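Local coordinates for cytoplasmic protein (Cryptococcus neoformans var. grubii serotype A, PDB 7LPO), which probably hydrolyses the beta-glucosidic bond of steryl glucosides, as a sterylglucosidase of glycoside hydrolase family 5, at residues A[20-24]-A[445-449]; A[55-61]-A[179-183]; A[260-266]-A[420-426]. Residue numbers count along the deposited sequence, not the author numbering.

Contact 1: residues A[20-24]-A[445-449]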
loop_
_atom_site.group_PDB
_atom_site.type_symbol
_atom_site.label_atom_id
_atom_site.label_comp_id
_atom_site.label_asym_id
_atom_site.label_seq_id
_atom_site.Cartn_x
_atom_site.Cartn_y
_atom_site.Cartn_z
ATOM N N TYR A 20 14.958 -20.786 2.162
ATOM C CA TYR A 20 13.535 -20.841 1.851
ATOM C C TYR A 20 12.708 -20.449 3.068
ATOM O O TYR A 20 12.952 -20.923 4.180
ATOM C CB TYR A 20 13.186 -22.261 1.395
ATOM C CG TYR A 20 11.837 -22.483 0.758
ATOM C CD1 TYR A 20 11.650 -22.276 -0.594
ATOM C CD2 TYR A 20 10.769 -22.964 1.496
ATOM C CE1 TYR A 20 10.428 -22.507 -1.197
ATOM C CE2 TYR A 20 9.540 -23.194 0.908
ATOM C CZ TYR A 20 9.379 -22.968 -0.443
ATOM O OH TYR A 20 8.167 -23.189 -1.049
ATOM N N ILE A 21 11.720 -19.589 2.854
ATOM C CA ILE A 21 10.759 -19.228 3.888
ATOM C C ILE A 21 9.456 -19.954 3.595
ATOM O O ILE A 21 8.832 -19.731 2.554
ATOM C CB ILE A 21 10.529 -17.712 3.956
ATOM C CG1 ILE A 21 11.761 -17.009 4.519
ATOM C CG2 ILE A 21 9.308 -17.424 4.808
ATOM C CD1 ILE A 21 11.756 -15.498 4.322
ATOM N N HIS A 22 9.049 -20.830 4.505
ATOM C CA HIS A 22 7.756 -21.486 4.379
ATOM C C HIS A 22 6.631 -20.509 4.701
ATOM O O HIS A 22 6.762 -19.648 5.576
ATOM C CB HIS A 22 7.708 -22.705 5.294
ATOM C CG HIS A 22 8.683 -23.772 4.901
ATOM N ND1 HIS A 22 8.423 -24.686 3.903
ATOM C CD2 HIS A 22 9.938 -24.039 5.336
ATOM C CE1 HIS A 22 9.464 -25.488 3.760
ATOM N NE2 HIS A 22 10.399 -25.111 4.612
ATOM N N SER A 23 5.532 -20.632 3.961
ATOM C CA SER A 23 4.366 -19.767 4.072
ATOM C C SER A 23 3.145 -20.674 3.961
ATOM O O SER A 23 2.258 -20.486 3.125
ATOM C CB SER A 23 4.385 -18.679 3.000
ATOM O OG SER A 23 3.491 -17.635 3.337
ATOM N N SER A 24 3.140 -21.696 4.819
ATOM C CA SER A 24 2.224 -22.822 4.788
ATOM C C SER A 24 1.412 -22.956 6.070
ATOM O O SER A 24 0.557 -23.845 6.154
ATOM C CB SER A 24 3.021 -24.117 4.580
ATOM O OG SER A 24 4.185 -24.097 5.400
ATOM N N GLY A 445 -0.478 -23.923 -0.995
ATOM C CA GLY A 445 0.242 -23.883 0.262
ATOM C C GLY A 445 1.359 -22.873 0.332
ATOM O O GLY A 445 2.294 -23.042 1.119
ATOM N N ARG A 446 1.286 -21.808 -0.454
ATOM C CA ARG A 446 2.374 -20.834 -0.462
ATOM C C ARG A 446 1.771 -19.447 -0.695
ATOM O O ARG A 446 1.852 -18.876 -1.788
ATOM C CB ARG A 446 3.420 -21.177 -1.521
ATOM C CG ARG A 446 4.699 -20.396 -1.372
ATOM C CD ARG A 446 5.928 -21.252 -1.674
ATOM N NE ARG A 446 7.135 -20.439 -1.556
ATOM C CZ ARG A 446 7.694 -20.117 -0.395
ATOM N NH1 ARG A 446 7.161 -20.573 0.732
ATOM N NH2 ARG A 446 8.777 -19.352 -0.363
ATOM N N ALA A 447 1.195 -18.890 0.368
ATOM C CA ALA A 447 0.468 -17.637 0.271
ATOM C C ALA A 447 0.512 -16.913 1.609
ATOM O O ALA A 447 0.875 -17.480 2.635
ATOM C CB ALA A 447 -0.981 -17.877 -0.168
ATOM N N CYS A 448 0.120 -15.641 1.576
ATOM C CA CYS A 448 0.127 -14.771 2.744
ATOM C C CYS A 448 -0.869 -13.657 2.470
ATOM O O CYS A 448 -0.865 -13.076 1.386
ATOM C CB CYS A 448 1.533 -14.198 3.004
ATOM S SG CYS A 448 1.648 -12.942 4.326
ATOM N N SER A 449 -1.728 -13.378 3.434
ATOM C CA SER A 449 -2.687 -12.290 3.318
ATOM C C SER A 449 -1.960 -10.975 3.567
ATOM O O SER A 449 -1.158 -10.874 4.499
ATOM C CB SER A 449 -3.819 -12.491 4.329
ATOM O OG SER A 449 -4.822 -11.509 4.162
HETATM O O HOH W 1 4.898 -22.526 1.584
#
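A single arginine can tie an irregular N-terminal segment to the start of a sheet strand, and residues 445-449 give a worked example. Gly445, whose positive phi suits a residue without a side chain, uses its carbonyl oxygen to accept from a water at 2.7 Å. The same water, the donor there, accepts from Ser23 N and Arg446 NH1, each at 3.1 Å, so it bridges both backbones and the guanidinium. Arg446 buries the most area here. Its guanidinium lies flat on the ring of Tyr20, centres 4.0 Å apart and planes 20° from parallel, while NH1 and NH2 both donate to the carbonyl O of Ile21, at 2.6 and 2.9 Å. Glu422 binds both partners of the stack, taking Arg446 NE on its backbone oxygen and Tyr20 OH on its carboxylate. At Ala447 the segments bond directly: the Ser23 side chain donates through OG to Ala447 O at 2.7 Å, and main-chain Ala447 N gives a weak bond to Ser23 O at 3.4 Å. Cys448 adds light packing, its CB 4.0 Å from Ser23 OG, while its backbone pairs with strand 424-427. Since 447-449 is one of the parallel strands of the family's (beta/alpha)8 barrel and these bonds gather at its beginning, the arrangement is that of an N-terminal segment covering the barrel end opposite the one where such folds carry their active sites.

Contact 2: residues A[55-61]-A[179-183]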
loop_
_atom_site.group_PDB
_atom_site.type_symbol
_atom_site.label_atom_id
_atom_site.label_comp_id
_atom_site.label_asym_id
_atom_site.label_seq_id
_atom_site.Cartn_x
_atom_site.Cartn_y
_atom_site.Cartn_z
ATOM N N SER A 55 4.053 15.558 -8.145
ATOM C CA SER A 55 2.617 15.718 -8.364
ATOM C C SER A 55 2.216 17.175 -8.559
ATOM O O SER A 55 1.221 17.453 -9.237
ATOM C CB SER A 55 1.835 15.127 -7.176
ATOM O OG SER A 55 2.111 15.820 -5.961
ATOM N N HIS A 56 2.946 18.114 -7.963
ATOM C CA HIS A 56 2.499 19.500 -7.973
ATOM C C HIS A 56 2.950 20.292 -9.196
ATOM O O HIS A 56 2.494 21.424 -9.373
ATOM C CB HIS A 56 2.977 20.239 -6.714
ATOM C CG HIS A 56 4.464 20.259 -6.534
ATOM N ND1 HIS A 56 5.169 19.176 -6.052
ATOM C CD2 HIS A 56 5.375 21.242 -6.733
ATOM C CE1 HIS A 56 6.449 19.492 -5.962
ATOM N NE2 HIS A 56 6.603 20.735 -6.382
ATOM N N ILE A 57 3.811 19.733 -10.045
ATOM C CA ILE A 57 4.389 20.494 -11.153
ATOM C C ILE A 57 3.690 20.109 -12.456
ATOM O O ILE A 57 3.747 18.962 -12.892
ATOM C CB ILE A 57 5.906 20.282 -11.251
ATOM C CG1 ILE A 57 6.579 21.232 -10.257
ATOM C CG2 ILE A 57 6.370 20.568 -12.650
ATOM C CD1 ILE A 57 8.019 20.927 -9.994
ATOM N N ARG A 58 3.059 21.098 -13.082
ATOM C CA ARG A 58 2.334 20.831 -14.318
ATOM C C ARG A 58 3.250 20.847 -15.537
ATOM O O ARG A 58 2.995 20.127 -16.511
ATOM C CB ARG A 58 1.221 21.858 -14.505
ATOM C CG ARG A 58 0.425 21.582 -15.758
ATOM C CD ARG A 58 -0.968 22.216 -15.791
ATOM N NE ARG A 58 -1.711 21.597 -16.889
ATOM C CZ ARG A 58 -1.875 22.139 -18.092
ATOM N NH1 ARG A 58 -1.383 23.343 -18.355
ATOM N NH2 ARG A 58 -2.545 21.479 -19.029
ATOM N N GLU A 59 4.308 21.653 -15.513
ATOM C CA GLU A 59 5.189 21.741 -16.669
ATOM C C GLU A 59 5.837 20.390 -16.958
ATOM O O GLU A 59 6.414 19.758 -16.066
ATOM C CB GLU A 59 6.259 22.801 -16.435
ATOM C CG GLU A 59 7.188 22.995 -17.612
ATOM C CD GLU A 59 8.119 24.173 -17.426
ATOM O OE1 GLU A 59 7.618 25.311 -17.274
ATOM O OE2 GLU A 59 9.351 23.961 -17.427
ATOM N N GLY A 60 5.736 19.949 -18.219
ATOM C CA GLY A 60 6.300 18.686 -18.649
ATOM C C GLY A 60 5.476 17.459 -18.308
ATOM O O GLY A 60 5.788 16.370 -18.809
ATOM N N PHE A 61 4.423 17.611 -17.497
ATOM C CA PHE A 61 3.635 16.477 -17.018
ATOM C C PHE A 61 3.008 15.710 -18.173
ATOM O O PHE A 61 3.198 14.494 -18.307
ATOM C CB PHE A 61 2.569 17.002 -16.045
ATOM C CG PHE A 61 1.620 15.952 -15.524
ATOM C CD1 PHE A 61 2.029 15.036 -14.577
ATOM C CD2 PHE A 61 0.308 15.912 -15.964
ATOM C CE1 PHE A 61 1.143 14.083 -14.087
ATOM C CE2 PHE A 61 -0.573 14.973 -15.482
ATOM C CZ PHE A 61 -0.162 14.057 -14.539
ATOM N N LEU A 179 -6.552 16.443 -10.445
ATOM C CA LEU A 179 -5.107 16.316 -10.522
ATOM C C LEU A 179 -4.470 17.397 -9.664
ATOM O O LEU A 179 -4.851 18.569 -9.752
ATOM C CB LEU A 179 -4.624 16.455 -11.965
ATOM C CG LEU A 179 -4.753 15.242 -12.879
ATOM C CD1 LEU A 179 -6.093 14.569 -12.744
ATOM C CD2 LEU A 179 -4.508 15.696 -14.323
ATOM N N HIS A 180 -3.487 17.005 -8.858
ATOM C CA HIS A 180 -2.803 17.969 -8.009
ATOM C C HIS A 180 -2.259 19.145 -8.819
ATOM O O HIS A 180 -2.391 20.308 -8.417
ATOM C CB HIS A 180 -1.675 17.266 -7.264
ATOM C CG HIS A 180 -1.063 18.098 -6.187
ATOM N ND1 HIS A 180 0.072 17.715 -5.506
ATOM C CD2 HIS A 180 -1.436 19.289 -5.663
ATOM C CE1 HIS A 180 0.375 18.638 -4.611
ATOM N NE2 HIS A 180 -0.527 19.602 -4.682
ATOM N N CYS A 181 -1.652 18.866 -9.965
ATOM C CA CYS A 181 -1.014 19.927 -10.735
ATOM C C CYS A 181 -2.003 20.800 -11.502
ATOM O O CYS A 181 -1.590 21.833 -12.038
ATOM C CB CYS A 181 0.009 19.327 -11.704
ATOM S SG CYS A 181 -0.713 18.475 -13.118
ATOM N N GLU A 182 -3.289 20.432 -11.559
ATOM C CA GLU A 182 -4.307 21.262 -12.195
ATOM C C GLU A 182 -5.387 21.671 -11.201
ATOM O O GLU A 182 -6.541 21.882 -11.577
ATOM C CB GLU A 182 -4.925 20.543 -13.397
ATOM C CG GLU A 182 -3.901 20.160 -14.470
ATOM C CD GLU A 182 -4.528 19.682 -15.783
ATOM O OE1 GLU A 182 -5.741 19.384 -15.806
ATOM O OE2 GLU A 182 -3.799 19.602 -16.798
ATOM N N TRP A 183 -5.029 21.767 -9.925
ATOM C CA TRP A 183 -5.975 22.199 -8.904
ATOM C C TRP A 183 -5.701 23.644 -8.528
ATOM O O TRP A 183 -4.538 23.990 -8.289
ATOM C CB TRP A 183 -5.870 21.325 -7.652
ATOM C CG TRP A 183 -6.760 21.831 -6.567
ATOM C CD1 TRP A 183 -6.503 22.859 -5.701
ATOM C CD2 TRP A 183 -8.072 21.357 -6.252
ATOM N NE1 TRP A 183 -7.581 23.054 -4.870
ATOM C CE2 TRP A 183 -8.551 22.136 -5.181
ATOM C CE3 TRP A 183 -8.889 20.349 -6.773
ATOM C CZ2 TRP A 183 -9.806 21.937 -4.623
ATOM C CZ3 TRP A 183 -10.131 20.149 -6.214
ATOM C CH2 TRP A 183 -10.578 20.937 -5.147
HETATM O O HOH W 2 -0.759 16.182 -10.794
HETATM O O HOH W 3 0.910 22.945 -11.234
#
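Loops that leave different strands of a barrel can be joined by several modest interactions of different kinds, and here 55-61 meets 179-183 through at least four. The charged one is a salt bridge: Arg58 NE donates to Glu182 OE2 at 2.9 Å, and Arg58 NH2 adds a weak bond of 3.2 Å to the same OE2. The carboxylate is further fixed from outside, with Thr172 on OE1 and Trp62 on OE2, so Arg58 meets an acceptor already held in place. Neutral hydrogen bonding is represented by Ser55 OG and His180 ND1, 2.8 Å apart; His180 NE2 is in turn bound to the carbonyl oxygen of Pro191. Two waters replace direct backbone pairing around Cys181. One donates to Ser55 O at 2.8 Å and accepts from Cys181 N at 2.9 Å; the other donates to His56 O and to Cys181 O, both at 2.9 Å. Contacts to rings complete the set. Cys181 SG sits 4.2 Å from the centroid of the Phe61 ring, only 20° off its normal, a sulfur-aromatic contact over the face. A CH-pi contact places His56 CB 4.1 Å from the His180 ring centroid. Separately, Leu179 CD2 makes an apolar contact with Phe61 CE2 at 4.2 Å. His56 and His180 also stack on Trp581 and Phe194, respectively. The short 3-10 turn at 180-181 thus nests against the segment leading into helix 61-66, an arrangement of beta-alpha loops, following strands 35-43 and 137-143, on the C-terminal side of a TIM-type barrel.

Contact 3: residues A[260-266]-A[420-426]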
loop_
_atom_site.group_PDB
_atom_site.type_symbol
_atom_site.label_atom_id
_atom_site.label_comp_id
_atom_site.label_asym_id
_atom_site.label_seq_id
_atom_site.Cartn_x
_atom_site.Cartn_y
_atom_site.Cartn_z
ATOM N N ASP A 260 13.487 -16.114 -4.133
ATOM C CA ASP A 260 13.298 -16.906 -2.919
ATOM C C ASP A 260 14.278 -16.554 -1.805
ATOM O O ASP A 260 13.877 -16.459 -0.639
ATOM C CB ASP A 260 13.374 -18.399 -3.263
ATOM C CG ASP A 260 12.355 -18.796 -4.320
ATOM O OD1 ASP A 260 11.209 -18.294 -4.240
ATOM O OD2 ASP A 260 12.695 -19.587 -5.236
ATOM N N GLU A 261 15.551 -16.351 -2.144
ATOM C CA GLU A 261 16.510 -15.898 -1.146
ATOM C C GLU A 261 16.290 -14.430 -0.805
ATOM O O GLU A 261 16.431 -14.025 0.355
ATOM C CB GLU A 261 17.935 -16.120 -1.648
ATOM C CG GLU A 261 19.011 -15.608 -0.695
ATOM C CD GLU A 261 20.417 -16.034 -1.102
ATOM O OE1 GLU A 261 20.593 -16.569 -2.225
ATOM O OE2 GLU A 261 21.350 -15.829 -0.296
ATOM N N CYS A 262 15.958 -13.613 -1.806
ATOM C CA CYS A 262 15.664 -12.201 -1.578
ATOM C C CYS A 262 14.218 -11.893 -1.937
ATOM O O CYS A 262 13.428 -11.558 -1.048
ATOM C CB CYS A 262 16.635 -11.330 -2.373
ATOM S SG CYS A 262 16.270 -9.571 -2.289
ATOM N N VAL A 263 13.842 -12.011 -3.211
ATOM C CA VAL A 263 12.480 -11.748 -3.664
ATOM C C VAL A 263 11.655 -12.980 -3.311
ATOM O O VAL A 263 11.737 -14.005 -3.981
ATOM C CB VAL A 263 12.428 -11.441 -5.161
ATOM C CG1 VAL A 263 10.984 -11.280 -5.617
ATOM C CG2 VAL A 263 13.251 -10.202 -5.468
ATOM N N ILE A 264 10.859 -12.891 -2.251
ATOM C CA ILE A 264 10.149 -14.072 -1.783
ATOM C C ILE A 264 8.765 -14.233 -2.395
ATOM O O ILE A 264 8.196 -15.329 -2.321
ATOM C CB ILE A 264 10.043 -14.054 -0.249
ATOM C CG1 ILE A 264 9.183 -12.885 0.237
ATOM C CG2 ILE A 264 11.432 -13.971 0.364
ATOM C CD1 ILE A 264 9.009 -12.845 1.780
ATOM N N GLY A 265 8.208 -13.190 -2.993
ATOM C CA GLY A 265 6.870 -13.301 -3.544
ATOM C C GLY A 265 6.419 -12.001 -4.174
ATOM O O GLY A 265 7.164 -11.015 -4.238
ATOM N N TRP A 266 5.167 -12.012 -4.621
ATOM C CA TRP A 266 4.587 -10.899 -5.353
ATOM C C TRP A 266 3.243 -10.536 -4.741
ATOM O O TRP A 266 2.416 -11.417 -4.480
ATOM C CB TRP A 266 4.423 -11.242 -6.843
ATOM C CG TRP A 266 5.732 -11.498 -7.523
ATOM C CD1 TRP A 266 6.527 -12.590 -7.368
ATOM C CD2 TRP A 266 6.398 -10.643 -8.455
ATOM N NE1 TRP A 266 7.648 -12.471 -8.142
ATOM C CE2 TRP A 266 7.596 -11.284 -8.822
ATOM C CE3 TRP A 266 6.095 -9.404 -9.018
ATOM C CZ2 TRP A 266 8.499 -10.723 -9.711
ATOM C CZ3 TRP A 266 6.990 -8.843 -9.898
ATOM C CH2 TRP A 266 8.176 -9.506 -10.246
ATOM N N HIS A 420 8.174 -17.371 -11.560
ATOM C CA HIS A 420 8.687 -17.475 -10.197
ATOM C C HIS A 420 7.985 -18.674 -9.574
ATOM O O HIS A 420 6.970 -18.525 -8.878
ATOM C CB HIS A 420 8.450 -16.179 -9.424
ATOM C CG HIS A 420 9.132 -16.134 -8.096
ATOM N ND1 HIS A 420 9.172 -14.995 -7.322
ATOM C CD2 HIS A 420 9.773 -17.095 -7.391
ATOM C CE1 HIS A 420 9.810 -15.258 -6.195
ATOM N NE2 HIS A 420 10.195 -16.521 -6.219
ATOM N N PRO A 421 8.497 -19.886 -9.816
ATOM C CA PRO A 421 7.752 -21.090 -9.412
ATOM C C PRO A 421 7.476 -21.190 -7.928
ATOM O O PRO A 421 6.433 -21.736 -7.554
ATOM C CB PRO A 421 8.657 -22.242 -9.878
ATOM C CG PRO A 421 9.476 -21.667 -10.987
ATOM C CD PRO A 421 9.666 -20.206 -10.659
ATOM N N GLU A 422 8.380 -20.716 -7.071
ATOM C CA GLU A 422 8.208 -20.795 -5.625
ATOM C C GLU A 422 7.640 -19.510 -5.027
ATOM O O GLU A 422 7.783 -19.274 -3.819
ATOM C CB GLU A 422 9.542 -21.120 -4.952
ATOM C CG GLU A 422 10.185 -22.413 -5.404
ATOM C CD GLU A 422 9.411 -23.633 -4.958
ATOM O OE1 GLU A 422 8.417 -23.480 -4.213
ATOM O OE2 GLU A 422 9.791 -24.749 -5.365
ATOM N N SER A 423 7.001 -18.677 -5.840
ATOM C CA SER A 423 6.559 -17.380 -5.355
ATOM C C SER A 423 5.493 -17.525 -4.279
ATOM O O SER A 423 4.556 -18.320 -4.398
ATOM C CB SER A 423 6.009 -16.533 -6.500
ATOM O OG SER A 423 5.476 -15.317 -5.995
ATOM N N ILE A 424 5.637 -16.733 -3.227
ATOM C CA ILE A 424 4.555 -16.534 -2.277
ATOM C C ILE A 424 3.557 -15.566 -2.894
ATOM O O ILE A 424 3.936 -14.499 -3.390
ATOM C CB ILE A 424 5.096 -16.010 -0.936
ATOM C CG1 ILE A 424 5.997 -17.065 -0.280
ATOM C CG2 ILE A 424 3.953 -15.669 -0.006
ATOM C CD1 ILE A 424 6.782 -16.555 0.914
ATOM N N HIS A 425 2.285 -15.949 -2.896
ATOM C CA HIS A 425 1.215 -15.051 -3.309
ATOM C C HIS A 425 0.810 -14.183 -2.124
ATOM O O HIS A 425 0.231 -14.677 -1.145
ATOM C CB HIS A 425 0.023 -15.844 -3.825
ATOM C CG HIS A 425 0.254 -16.474 -5.157
ATOM N ND1 HIS A 425 1.021 -15.879 -6.135
ATOM C CD2 HIS A 425 -0.170 -17.651 -5.670
ATOM C CE1 HIS A 425 1.050 -16.660 -7.200
ATOM N NE2 HIS A 425 0.334 -17.741 -6.944
ATOM N N PHE A 426 1.142 -12.896 -2.196
ATOM C CA PHE A 426 0.693 -11.921 -1.214
ATOM C C PHE A 426 -0.650 -11.394 -1.690
ATOM O O PHE A 426 -0.726 -10.653 -2.678
ATOM C CB PHE A 426 1.724 -10.815 -1.036
ATOM C CG PHE A 426 2.968 -11.264 -0.305
ATOM C CD1 PHE A 426 3.034 -11.211 1.068
ATOM C CD2 PHE A 426 4.060 -11.758 -1.004
ATOM C CE1 PHE A 426 4.162 -11.623 1.737
ATOM C CE2 PHE A 426 5.210 -12.167 -0.342
ATOM C CZ PHE A 426 5.260 -12.100 1.028
HETATM O O HOH W 4 11.296 -19.871 -7.493
HETATM O O HOH W 5 0.986 -12.928 -6.460
#
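Neighbouring parallel strands joined through a helix make the beta-alpha-beta crossover, the repeating unit of the (beta/alpha)8 barrel, and strands 263-266 and 424-426 are such a pair. Helix 400-419 belongs to the long connection between them and ends just before His420, which opens a type I turn to Ser423 that leads the chain into the second strand. The ladder consists of three backbone bonds: Ile424 N to Ile264 O at 3.1 Å, Trp266 N to Ile424 O at 3.0 Å, and Phe426 N to Trp266 O at 3.0 Å. Gly265 faces Ile424 with CA atoms 4.2 Å apart; a CB there would clash with Ile424 O and with the Phe426 ring, so the absence of a side chain permits the close approach. Ile264 CD1 rests 3.9 Å from Phe426 CZ, and Phe426 stacks on Phe139 of strand 137-143, which flanks 263-267 on its other side. Trp266 and His425 point to the face opposite Ile424, Trp266 among helices 232-254 and 400-419. A water links the two strands, donating to Trp266 O at 2.9 Å and lying 3.0 Å from His425 ND1. Before the strands, a second water joins Asp260 OD2 (2.7 Å) to Glu422 N (3.1 Å). The turn is anchored by both nitrogens of one imidazole: His420 ND1 accepts from Trp266 NE1 at 3.1 Å, and His420 NE2 donates to Asp260 OD1 at 2.8 Å.

Contacts 1 and 3 form one continuous patch, with centres about 9 Å apart: strands 424-427 and 447-449 are neighbours in the barrel sheet, and Cys448 N meets His425 O at 2.9 Å. Contact 2 lies across the chain's centre, its centre about 41 Å from that of contact 1 and 36 Å from that of contact 3. Along the sequence, contact 1 closes a loop enclosing the other two, which follow one another in series. The example illustrates how a barrel is organised: adjacent strands build the wall, an N-terminal segment covers one end, and long beta-alpha loops join on the opposite side.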